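Local coordinates for putative thioesterase II (Thermobifida fusca, PDB 3BBJ), which probably hydrolyses acyl thioesters, as expected of a double hotdog protein of the acyl-CoA thioesterase family, at residues Leu148-Val153 / Ala182-Ser187. Numbering follows the deposited sequence.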
# COMPACT_ATOMS: atom_id res chain seq x y z
N LEU A 148 20.66 2.51 14.30
CA LEU A 148 21.55 3.14 13.30
C LEU A 148 22.81 2.33 12.99
O LEU A 148 23.42 2.53 11.92
CB LEU A 148 21.95 4.56 13.74
CG LEU A 148 20.88 5.66 13.57
CD1 LEU A 148 21.29 6.93 14.25
CD2 LEU A 148 20.62 5.93 12.10
N ALA A 149 23.19 1.44 13.91
CA ALA A 149 24.38 0.57 13.75
C ALA A 149 24.07 -0.80 13.13
O ALA A 149 24.97 -1.62 12.96
CB ALA A 149 25.07 0.38 15.11
N ARG A 150 22.80 -1.03 12.81
CA ARG A 150 22.34 -2.29 12.20
C ARG A 150 22.37 -2.27 10.66
O ARG A 150 22.37 -3.34 10.00
CB ARG A 150 20.91 -2.60 12.67
CG ARG A 150 20.70 -2.66 14.20
CD ARG A 150 21.41 -3.87 14.84
NE ARG A 150 22.85 -3.65 15.00
CZ ARG A 150 23.44 -3.11 16.07
NH1 ARG A 150 22.74 -2.73 17.13
NH2 ARG A 150 24.75 -2.96 16.07
N VAL A 151 22.45 -1.06 10.10
CA VAL A 151 22.46 -0.87 8.67
C VAL A 151 23.46 0.20 8.29
O VAL A 151 23.65 1.18 9.02
CB VAL A 151 21.06 -0.39 8.16
CG1 VAL A 151 20.09 -1.57 7.99
CG2 VAL A 151 20.48 0.68 9.11
N ASP A 152 24.08 0.01 7.12
CA ASP A 152 24.97 1.01 6.54
C ASP A 152 24.11 1.67 5.49
O ASP A 152 23.49 0.99 4.68
CB ASP A 152 26.21 0.38 5.88
CG ASP A 152 27.22 -0.15 6.89
OD1 ASP A 152 27.14 0.21 8.09
OD2 ASP A 152 28.10 -0.94 6.46
N VAL A 153 24.03 3.00 5.53
CA VAL A 153 23.22 3.77 4.61
C VAL A 153 24.09 4.85 3.99
O VAL A 153 24.58 5.73 4.68
CB VAL A 153 22.05 4.42 5.36
CG1 VAL A 153 21.18 5.21 4.40
CG2 VAL A 153 21.24 3.35 6.09
N ALA A 182 28.29 -3.48 8.01
CA ALA A 182 29.57 -4.18 8.00
C ALA A 182 29.82 -4.69 9.41
O ALA A 182 30.15 -5.85 9.61
CB ALA A 182 30.68 -3.23 7.54
N ARG A 183 29.61 -3.80 10.39
CA ARG A 183 29.75 -4.11 11.82
C ARG A 183 29.06 -5.40 12.28
O ARG A 183 29.60 -6.14 13.09
CB ARG A 183 29.15 -2.94 12.60
CG ARG A 183 29.27 -3.06 14.10
CD ARG A 183 28.49 -1.99 14.81
NE ARG A 183 28.58 -2.16 16.25
CZ ARG A 183 28.40 -1.21 17.15
NH1 ARG A 183 28.10 0.03 16.76
NH2 ARG A 183 28.51 -1.48 18.43
N ASP A 184 27.85 -5.63 11.79
CA ASP A 184 27.04 -6.78 12.20
C ASP A 184 27.30 -8.04 11.39
O ASP A 184 26.67 -9.09 11.64
CB ASP A 184 25.56 -6.46 12.08
CG ASP A 184 25.10 -5.47 13.09
OD1 ASP A 184 25.93 -5.02 13.90
OD2 ASP A 184 23.88 -5.15 13.07
N GLY A 185 28.18 -7.93 10.39
CA GLY A 185 28.54 -9.10 9.58
C GLY A 185 28.43 -9.00 8.07
O GLY A 185 28.45 -10.02 7.40
N GLY A 186 28.35 -7.78 7.52
CA GLY A 186 28.36 -7.57 6.08
C GLY A 186 26.99 -7.70 5.43
O GLY A 186 25.96 -7.89 6.11
N SER A 187 26.99 -7.64 4.10
CA SER A 187 25.77 -7.72 3.29
C SER A 187 24.87 -8.91 3.63
O SER A 187 25.34 -9.98 3.96
CB SER A 187 26.12 -7.81 1.80
OG SER A 187 24.95 -7.72 1.00
O HOH W 1 21.68 -5.96 11.46
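Residues 148-153 leave the end of a 3-10 segment at Ala-149 and enter strand 151-155, while residues 182-187 lie in the loop between the neighbouring antiparallel strand 173-180 and helix 191-198. In this acyl-CoA thioesterase-family C-terminal hotdog domain, the contact therefore joins the start of one strand to the turn beyond the end of the next. A type I beta turn spans Ala-182 to Gly-185, closed by Gly-185 N to Ala-182 O at 3.0 Å, and Asp-184 within it has its CA 6.5 Å from the CA of Arg-150. Although the Arg-150 CB points away from the turn, bends at chi2 (-68°) and chi3 (78°) bring its guanidinium back to Asp-184. The grip is side-on and bidentate: NE of Arg-150 donates to OD2 of Asp-184 at 2.7 Å, and NH2 donates to OD1 at 3.2 Å. Both oxygens use syn lone pairs, and the two planar groups lie 25° apart, which identifies a nearly coplanar salt bridge. The remaining NH1 of Arg-150 reaches Gly-29 O, and NH2 also bonds Asp-144 O, fixing the rotation of the group. An alanine here would remove the guanidinium, and with it the paired bonds to Asp-184 and those to Gly-29 O and Asp-144 O, and would probably loosen the turn from the strand entrance. Arg-183 extends past this pair with its NE 3.9 Å from NH2 of Arg-150, a like-charge approach probably eased by the Asp-184 carboxylate and by the salt bridge from Arg-183 NH1 to Asp-145. Further along the strand, Asp-152 OD2 accepts the N-H of Ala-182 at 3.0 Å, from above the carboxylate plane. One water donates to both Arg-150 O and, at 2.8 Å, Asp-184 OD2.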